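Local coordinates for protein ASCH domain (PDB 3S9X) that is of unknown function but carries an ASCH domain of the PUA clan, a fold whose relatives commonly bind RNA, so a nucleic-acid role is plausible, at residues S31-N45 and Q75-G87. Sequence-based numbering, arbitrary orientation. Where two conformers were deposited one is given.
Sequences SFSADYFCADEYNAN and QVGHLQVVTNWDG
D35 O is gripped by two donors from opposite faces of its carbonyl plane: T83 N at 3.0 Å continues the ladder between the strands, and the side-chain amide of Q80 donates from the other face, NE2 to D35 O also 3.0 Å. The extended Q80 chain, with CG anti to N (chi1 175°), brings NE2 to 3.5 Å from F37 CE2, amide and ring planes 7° apart; a water then joins Q80 NE2 to Y36 O. On the sheet face carrying S33 and Q80, the H78 imidazole spans two serines, S31 just before strand 32-35 and S33 within it, ND1 lying 2.7 Å from S31 OG and NE2 2.8 Å from S33 OG. Both hydroxyls sit at the ring edge, so the two bonds fix the ring's rotation. F32 with L79 and A34 with V81 pair on the other face, where F32, A34 and V81 meet helix 8-19.

Beyond the strands the contact passes to W85. Its five-membered ring receives E41 CB almost on its normal, 3.5 Å from the centroid, a CH-pi contact, while W85 CE3 lies over one face of the Y36 ring, toward its rim, the planes oblique at 45°. N45 OD1 accepts a nearly straight bond from W85 N (2.8 Å), tying helix 41-52 to the turn 84-87. Two waters lie between the like charges of E41 OE2 and D86 OD2, one also accepting from N45 ND2, which may ease the repulsion. Strand 32-35 runs parallel to 79-83 and is an outermost strand of the five-stranded mixed sheet in this PUA-clan ASCH domain.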
ATOM      1  N   SER A  31       8.664  -9.913   6.992  1.00  9.62           N
ATOM      2  CA  SER A  31       8.685  -8.768   6.038  1.00 10.44           C
ATOM      3  C   SER A  31       7.858  -7.629   6.586  1.00  9.50           C
ATOM      4  O   SER A  31       6.714  -7.791   6.916  1.00  9.32           O
ATOM      5  CB  SER A  31       8.235  -9.223   4.659  1.00 10.91           C
ATOM      6  OG  SER A  31       8.279  -8.210   3.708  1.00 12.14           O
ATOM      7  N   PHE A  32       8.526  -6.498   6.745  1.00  9.50           N
ATOM      8  CA  PHE A  32       7.977  -5.357   7.490  1.00  8.17           C
ATOM      9  C   PHE A  32       8.361  -4.046   6.822  1.00  8.46           C
ATOM     10  O   PHE A  32       9.440  -3.900   6.268  1.00 10.16           O
ATOM     11  CB  PHE A  32       8.564  -5.303   8.951  1.00  9.40           C
ATOM     12  CG  PHE A  32       8.463  -6.557   9.698  1.00  9.34           C
ATOM     13  CD1 PHE A  32       7.351  -6.809  10.506  1.00  9.95           C
ATOM     14  CD2 PHE A  32       9.427  -7.553   9.589  1.00  9.88           C
ATOM     15  CE1 PHE A  32       7.283  -7.944  11.250  1.00 11.13           C
ATOM     16  CE2 PHE A  32       9.336  -8.700  10.269  1.00 11.78           C
ATOM     17  CZ  PHE A  32       8.278  -8.916  11.163  1.00 11.49           C
ATOM     18  N   SER A  33       7.455  -3.068   6.908  1.00  7.94           N
ATOM     19  CA  SER A  33       7.780  -1.698   6.501  1.00  8.38           C
ATOM     20  C   SER A  33       6.898  -0.690   7.294  1.00  7.88           C
ATOM     21  O   SER A  33       5.974  -1.108   8.016  1.00  7.74           O
ATOM     22  CB  SER A  33       7.477  -1.534   5.036  1.00  9.72           C
ATOM     23  OG  SER A  33       6.107  -1.595   4.729  1.00  9.98           O
ATOM     24  N   ALA A  34       7.227   0.585   7.131  1.00  8.10           N
ATOM     25  CA  ALA A  34       6.467   1.682   7.733  1.00  8.44           C
ATOM     26  C   ALA A  34       6.441   2.817   6.735  1.00  8.41           C
ATOM     27  O   ALA A  34       7.465   3.244   6.255  1.00 11.15           O
ATOM     28  CB  ALA A  34       7.090   2.161   9.100  1.00  9.62           C
ATOM     29  N   ASP A  35       5.255   3.268   6.343  1.00  8.47           N
ATOM     30  CA  ASP A  35       5.146   4.324   5.322  0.50  9.80           C
ATOM     31  C   ASP A  35       3.698   4.850   5.345  1.00  8.02           C
ATOM     32  O   ASP A  35       2.784   4.209   5.854  1.00  8.66           O
ATOM     33  CB  ASP A  35       5.395   3.673   3.941  0.50 10.17           C
ATOM     34  CG  ASP A  35       6.449   4.363   3.060  0.50 18.36           C
ATOM     35  OD1 ASP A  35       6.164   4.482   1.828  0.50 26.25           O
ATOM     36  OD2 ASP A  35       7.564   4.676   3.483  0.50 20.80           O
ATOM     37  N   TYR A  36       3.524   6.014   4.738  1.00  8.44           N
ATOM     38  CA  TYR A  36       2.254   6.536   4.376  1.00  8.15           C
ATOM     39  C   TYR A  36       1.905   6.142   2.960  1.00  9.30           C
ATOM     40  O   TYR A  36       2.773   5.759   2.179  1.00  9.82           O
ATOM     41  CB  TYR A  36       2.146   8.066   4.620  1.00  8.89           C
ATOM     42  CG  TYR A  36       3.138   8.920   3.872  1.00  8.12           C
ATOM     43  CD1 TYR A  36       2.943   9.228   2.520  1.00  9.41           C
ATOM     44  CD2 TYR A  36       4.257   9.406   4.496  1.00 11.27           C
ATOM     45  CE1 TYR A  36       3.869   9.964   1.829  1.00 11.02           C
ATOM     46  CE2 TYR A  36       5.156  10.248   3.838  1.00 14.01           C
ATOM     47  CZ  TYR A  36       4.932  10.523   2.492  1.00 12.55           C
ATOM     48  OH  TYR A  36       5.832  11.322   1.807  1.00 15.54           O
ATOM     49  N   PHE A  37       0.615   6.249   2.617  1.00 10.30           N
ATOM     50  CA  PHE A  37       0.129   6.052   1.275  1.00 10.05           C
ATOM     51  C   PHE A  37       0.018   7.426   0.610  1.00 11.25           C
ATOM     52  O   PHE A  37      -0.115   8.471   1.282  1.00 11.29           O
ATOM     53  CB  PHE A  37      -1.274   5.433   1.316  1.00 10.45           C
ATOM     54  CG  PHE A  37      -1.275   3.921   1.543  1.00 10.26           C
ATOM     55  CD1 PHE A  37      -1.565   3.083   0.509  1.00 13.22           C
ATOM     56  CD2 PHE A  37      -0.896   3.372   2.731  1.00 11.28           C
ATOM     57  CE1 PHE A  37      -1.570   1.697   0.705  1.00 13.91           C
ATOM     58  CE2 PHE A  37      -0.864   1.939   2.857  1.00 11.78           C
ATOM     59  CZ  PHE A  37      -1.169   1.162   1.842  1.00 10.93           C
ATOM     60  N   CYS A  38       0.121   7.421  -0.727  1.00 10.77           N
ATOM     61  CA  CYS A  38      -0.045   8.609  -1.558  1.00 12.90           C
ATOM     62  C   CYS A  38       1.201   9.496  -1.565  1.00 13.11           C
ATOM     63  O   CYS A  38       2.197   9.186  -0.884  1.00 14.63           O
ATOM     64  CB  CYS A  38      -1.342   9.388  -1.284  1.00 14.04           C
ATOM     65  SG  CYS A  38      -2.752   8.411  -0.990  1.00 17.55           S
ATOM     66  N   ALA A  39       1.118  10.618  -2.283  1.00 13.41           N
ATOM     67  CA  ALA A  39       2.252  11.533  -2.423  1.00 13.10           C
ATOM     68  C   ALA A  39       1.948  12.937  -1.956  1.00 12.59           C
ATOM     69  O   ALA A  39       2.725  13.833  -2.198  1.00 14.21           O
ATOM     70  CB  ALA A  39       2.749  11.536  -3.912  1.00 16.84           C
ATOM     71  N   ASP A  40       0.834  13.114  -1.262  1.00 12.66           N
ATOM     72  CA  ASP A  40       0.509  14.428  -0.698  1.00 12.17           C
ATOM     73  C   ASP A  40      -0.179  14.259   0.646  1.00 10.92           C
ATOM     74  O   ASP A  40      -0.724  13.199   0.905  1.00 10.88           O
ATOM     75  CB  ASP A  40      -0.347  15.275  -1.664  1.00 13.30           C
ATOM     76  CG  ASP A  40      -1.747  14.697  -1.883  1.00 14.94           C
ATOM     77  OD1 ASP A  40      -1.972  13.839  -2.820  1.00 18.73           O
ATOM     78  OD2 ASP A  40      -2.645  14.955  -1.097  1.00 14.81           O
ATOM     79  N   GLU A  41      -0.114  15.272   1.480  1.00 10.60           N
ATOM     80  CA  GLU A  41      -0.615  15.202   2.828  1.00 10.31           C
ATOM     81  C   GLU A  41      -2.113  14.895   2.906  1.00  9.53           C
ATOM     82  O   GLU A  41      -2.535  14.051   3.693  1.00  9.64           O
ATOM     83  CB  GLU A  41      -0.264  16.531   3.529  1.00 12.12           C
ATOM     84  CG  GLU A  41      -0.791  16.634   4.940  1.00 12.45           C
ATOM     85  CD  GLU A  41      -0.274  17.837   5.681  1.00 15.54           C
ATOM     86  OE1 GLU A  41       0.094  18.845   5.014  1.00 24.40           O
ATOM     87  OE2 GLU A  41      -0.328  17.889   6.892  1.00 19.66           O
ATOM     88  N   TYR A  42      -2.900  15.591   2.114  1.00 10.77           N
ATOM     89  CA  TYR A  42      -4.318  15.450   2.201  1.00 11.54           C
ATOM     90  C   TYR A  42      -4.688  13.997   1.931  1.00 10.87           C
ATOM     91  O   TYR A  42      -5.448  13.387   2.683  1.00 10.25           O
ATOM     92  CB  TYR A  42      -4.978  16.368   1.147  1.00 12.32           C
ATOM     93  CG  TYR A  42      -6.407  16.056   0.941  1.00 14.65           C
ATOM     94  CD1 TYR A  42      -7.356  16.529   1.788  1.00 17.87           C
ATOM     95  CD2 TYR A  42      -6.781  15.187  -0.066  1.00 16.07           C
ATOM     96  CE1 TYR A  42      -8.730  16.126   1.624  1.00 19.28           C
ATOM     97  CE2 TYR A  42      -8.062  14.809  -0.232  1.00 19.26           C
ATOM     98  CZ  TYR A  42      -9.019  15.253   0.583  1.00 16.61           C
ATOM     99  OH  TYR A  42     -10.305  14.768   0.396  1.00 22.66           O
ATOM    100  N   ASN A  43      -4.194  13.444   0.810  1.00 10.89           N
ATOM    101  CA  ASN A  43      -4.551  12.059   0.450  1.00 10.24           C
ATOM    102  C   ASN A  43      -3.871  11.049   1.395  1.00  9.10           C
ATOM    103  O   ASN A  43      -4.498  10.055   1.707  1.00  8.92           O
ATOM    104  CB  ASN A  43      -4.215  11.751  -0.990  1.00 10.72           C
ATOM    105  CG  ASN A  43      -5.186  12.430  -1.953  1.00 13.10           C
ATOM    106  OD1 ASN A  43      -4.788  13.271  -2.763  1.00 17.34           O
ATOM    107  ND2 ASN A  43      -6.392  12.083  -1.843  1.00 10.48           N
ATOM    108  N   ALA A  44      -2.645  11.322   1.879  1.00  9.16           N
ATOM    109  CA  ALA A  44      -1.988  10.390   2.818  1.00  7.95           C
ATOM    110  C   ALA A  44      -2.855  10.201   4.055  1.00  9.09           C
ATOM    111  O   ALA A  44      -3.060   9.124   4.551  1.00  8.44           O
ATOM    112  CB  ALA A  44      -0.620  10.858   3.205  1.00  9.80           C
ATOM    113  N   ASN A  45      -3.398  11.325   4.545  1.00  8.89           N
ATOM    114  CA  ASN A  45      -4.126  11.270   5.806  1.00  8.61           C
ATOM    115  C   ASN A  45      -5.486  10.661   5.605  1.00  8.36           C
ATOM    116  O   ASN A  45      -5.979   9.888   6.468  1.00  8.66           O
ATOM    117  CB  ASN A  45      -4.162  12.640   6.475  1.00  9.25           C
ATOM    118  CG  ASN A  45      -2.758  13.107   6.926  1.00  9.01           C
ATOM    119  OD1 ASN A  45      -1.846  12.304   6.908  1.00 10.14           O
ATOM    120  ND2 ASN A  45      -2.587  14.383   7.270  1.00 10.24           N
ATOM    121  N   GLN A  75       4.892  -9.009  -0.923  1.00 13.24           N
ATOM    122  CA  GLN A  75       4.685 -10.392  -0.546  1.00 13.33           C
ATOM    123  C   GLN A  75       3.475 -10.538   0.354  1.00 11.14           C
ATOM    124  O   GLN A  75       3.276  -9.765   1.296  1.00 10.80           O
ATOM    125  CB  GLN A  75       5.846 -10.911   0.373  1.00 17.64           C
ATOM    126  CG  GLN A  75       7.036 -11.320  -0.174  1.00 22.49           C
ATOM    127  CD  GLN A  75       8.154 -11.446   0.842  1.00 16.96           C
ATOM    128  OE1 GLN A  75       8.005 -11.860   2.070  1.00 14.59           O
ATOM    129  NE2 GLN A  75       9.338 -11.145   0.352  1.00 25.31           N
ATOM    130  N   VAL A  76       2.692 -11.578   0.111  1.00 11.66           N
ATOM    131  CA  VAL A  76       1.706 -12.033   1.044  1.00 10.31           C
ATOM    132  C   VAL A  76       2.315 -12.188   2.428  1.00 10.83           C
ATOM    133  O   VAL A  76       3.422 -12.736   2.547  1.00 12.09           O
ATOM    134  CB  VAL A  76       0.960 -13.292   0.542  1.00 11.83           C
ATOM    135  CG1 VAL A  76       0.073 -13.899   1.575  1.00 13.10           C
ATOM    136  CG2 VAL A  76       0.172 -12.965  -0.760  1.00 14.81           C
ATOM    137  N   GLY A  77       1.616 -11.690   3.449  1.00  9.92           N
ATOM    138  CA  GLY A  77       2.068 -11.801   4.824  1.00  8.73           C
ATOM    139  C   GLY A  77       2.943 -10.636   5.302  1.00  9.91           C
ATOM    140  O   GLY A  77       3.253 -10.502   6.521  1.00 10.23           O
ATOM    141  N   HIS A  78       3.373  -9.748   4.392  1.00  9.05           N
ATOM    142  CA  HIS A  78       4.034  -8.524   4.780  1.00  8.25           C
ATOM    143  C   HIS A  78       3.169  -7.691   5.750  1.00  7.44           C
ATOM    144  O   HIS A  78       1.982  -7.525   5.490  1.00  8.97           O
ATOM    145  CB  HIS A  78       4.324  -7.706   3.500  1.00  9.69           C
ATOM    146  CG  HIS A  78       5.016  -6.415   3.772  1.00  9.26           C
ATOM    147  ND1 HIS A  78       6.391  -6.301   3.876  1.00 10.05           N
ATOM    148  CD2 HIS A  78       4.542  -5.146   3.854  1.00  8.48           C
ATOM    149  CE1 HIS A  78       6.709  -5.033   4.066  1.00  8.94           C
ATOM    150  NE2 HIS A  78       5.607  -4.304   4.040  1.00  9.71           N
ATOM    151  N   LEU A  79       3.818  -7.076   6.731  1.00  8.05           N
ATOM    152  CA  LEU A  79       3.181  -6.107   7.586  1.00  7.93           C
ATOM    153  C   LEU A  79       3.736  -4.700   7.304  1.00  7.78           C
ATOM    154  O   LEU A  79       4.920  -4.475   7.280  1.00  9.55           O
ATOM    155  CB  LEU A  79       3.489  -6.399   9.066  1.00  7.29           C
ATOM    156  CG  LEU A  79       2.892  -7.675   9.624  1.00  9.55           C
ATOM    157  CD1 LEU A  79       3.385  -7.904  11.068  1.00 10.54           C
ATOM    158  CD2 LEU A  79       1.363  -7.588   9.609  1.00 10.35           C
ATOM    159  N   GLN A  80       2.799  -3.780   7.114  1.00  7.68           N
ATOM    160  CA  GLN A  80       3.125  -2.371   6.960  1.00  7.41           C
ATOM    161  C   GLN A  80       2.461  -1.600   8.124  1.00  7.12           C
ATOM    162  O   GLN A  80       1.224  -1.653   8.293  1.00  7.97           O
ATOM    163  CB  GLN A  80       2.694  -1.775   5.630  1.00  8.06           C
ATOM    164  CG  GLN A  80       2.920  -0.315   5.508  1.00  7.78           C
ATOM    165  CD  GLN A  80       2.514   0.320   4.218  1.00  8.57           C
ATOM    166  OE1 GLN A  80       2.340  -0.383   3.207  1.00 11.65           O
ATOM    167  NE2 GLN A  80       2.372   1.672   4.223  1.00 10.10           N
ATOM    168  N   VAL A  81       3.279  -0.822   8.831  1.00  6.75           N
ATOM    169  CA  VAL A  81       2.779   0.190   9.694  1.00  8.19           C
ATOM    170  C   VAL A  81       2.362   1.339   8.785  1.00  6.71           C
ATOM    171  O   VAL A  81       3.219   1.973   8.140  1.00  8.28           O
ATOM    172  CB  VAL A  81       3.779   0.657  10.796  1.00  8.74           C
ATOM    173  CG1 VAL A  81       3.132   1.748  11.622  1.00 10.55           C
ATOM    174  CG2 VAL A  81       4.290  -0.556  11.603  1.00 10.59           C
ATOM    175  N   VAL A  82       1.075   1.612   8.763  1.00  7.33           N
ATOM    176  CA  VAL A  82       0.466   2.722   7.969  1.00  6.50           C
ATOM    177  C   VAL A  82       0.521   3.956   8.817  1.00  6.95           C
ATOM    178  O   VAL A  82      -0.124   4.021   9.856  1.00  8.02           O
ATOM    179  CB  VAL A  82      -0.956   2.374   7.520  1.00  7.82           C
ATOM    180  CG1 VAL A  82      -1.572   3.551   6.719  1.00 10.27           C
ATOM    181  CG2 VAL A  82      -0.997   1.025   6.788  1.00  8.84           C
ATOM    182  N   THR A  83       1.332   4.923   8.411  1.00  8.30           N
ATOM    183  CA  THR A  83       1.403   6.191   9.117  1.00  8.10           C
ATOM    184  C   THR A  83       0.605   7.262   8.361  1.00  8.45           C
ATOM    185  O   THR A  83       0.244   7.082   7.173  1.00  8.17           O
ATOM    186  CB  THR A  83       2.835   6.672   9.271  1.00  9.10           C
ATOM    187  OG1 THR A  83       3.343   7.175   8.057  1.00 10.42           O
ATOM    188  CG2 THR A  83       3.790   5.557   9.796  1.00 10.00           C
ATOM    189  N   ASN A  84       0.345   8.356   9.048  1.00  7.88           N
ATOM    190  CA  ASN A  84      -0.081   9.533   8.375  1.00  8.15           C
ATOM    191  C   ASN A  84       1.099  10.258   7.763  1.00  7.62           C
ATOM    192  O   ASN A  84       2.227   9.784   7.763  1.00  7.91           O
ATOM    193  CB  ASN A  84      -0.970  10.399   9.286  1.00  8.65           C
ATOM    194  CG  ASN A  84      -0.217  11.097  10.402  1.00  8.50           C
ATOM    195  OD1 ASN A  84       1.027  11.087  10.436  1.00  9.17           O
ATOM    196  ND2 ASN A  84      -0.993  11.651  11.339  1.00  9.39           N
ATOM    197  N   TRP A  85       0.841  11.416   7.151  1.00  7.40           N
ATOM    198  CA  TRP A  85       1.879  12.172   6.483  1.00  8.20           C
ATOM    199  C   TRP A  85       3.082  12.460   7.359  1.00  7.94           C
ATOM    200  O   TRP A  85       4.195  12.509   6.835  1.00  9.49           O
ATOM    201  CB  TRP A  85       1.242  13.468   5.942  1.00  8.70           C
ATOM    202  CG  TRP A  85       2.145  14.407   5.192  1.00  7.72           C
ATOM    203  CD1 TRP A  85       2.613  15.587   5.644  1.00  9.56           C
ATOM    204  CD2 TRP A  85       2.662  14.263   3.867  1.00  9.53           C
ATOM    205  NE1 TRP A  85       3.346  16.242   4.647  1.00  9.95           N
ATOM    206  CE2 TRP A  85       3.373  15.427   3.552  1.00  9.69           C
ATOM    207  CE3 TRP A  85       2.543  13.248   2.885  1.00 10.55           C
ATOM    208  CZ2 TRP A  85       3.991  15.620   2.345  1.00 11.18           C
ATOM    209  CZ3 TRP A  85       3.172  13.479   1.637  1.00 10.95           C
ATOM    210  CH2 TRP A  85       3.833  14.675   1.387  1.00 11.60           C
ATOM    211  N   ASP A  86       2.776  12.729   8.610  1.00  9.69           N
ATOM    212  CA  ASP A  86       3.743  13.085   9.605  1.00  9.35           C
ATOM    213  C   ASP A  86       4.378  11.934  10.394  1.00  8.49           C
ATOM    214  O   ASP A  86       5.107  12.199  11.345  1.00 10.89           O
ATOM    215  CB  ASP A  86       3.123  14.125  10.510  1.00  9.85           C
ATOM    216  CG  ASP A  86       3.125  15.498   9.814  1.00 12.15           C
ATOM    217  OD1 ASP A  86       4.269  16.021   9.563  1.00 17.08           O
ATOM    218  OD2 ASP A  86       2.053  16.077   9.647  1.00 20.24           O
ATOM    219  N   GLY A  87       4.133  10.740   9.884  1.00  8.63           N
ATOM    220  CA  GLY A  87       4.772   9.576  10.456  1.00  9.62           C
ATOM    221  C   GLY A  87       4.121   8.996  11.706  1.00  9.31           C
ATOM    222  O   GLY A  87       4.696   8.093  12.320  1.00 10.43           O
TER
HETATM  223  O   HOH W   1       6.058 -11.844   6.522  1.00 17.52           O
HETATM  224  O   HOH W   2       5.479 -10.088   7.727  1.00 29.66           O
HETATM  225  O   HOH W   3       2.592   2.986   1.530  1.00 15.76           O
HETATM  226  O   HOH W   4      -1.201   7.014   4.716  1.00 10.73           O
HETATM  227  O   HOH W   5      -0.243  15.673   8.432  1.00 15.83           O
HETATM  228  O   HOH W   6       1.034  18.559   9.805  1.00 48.25           O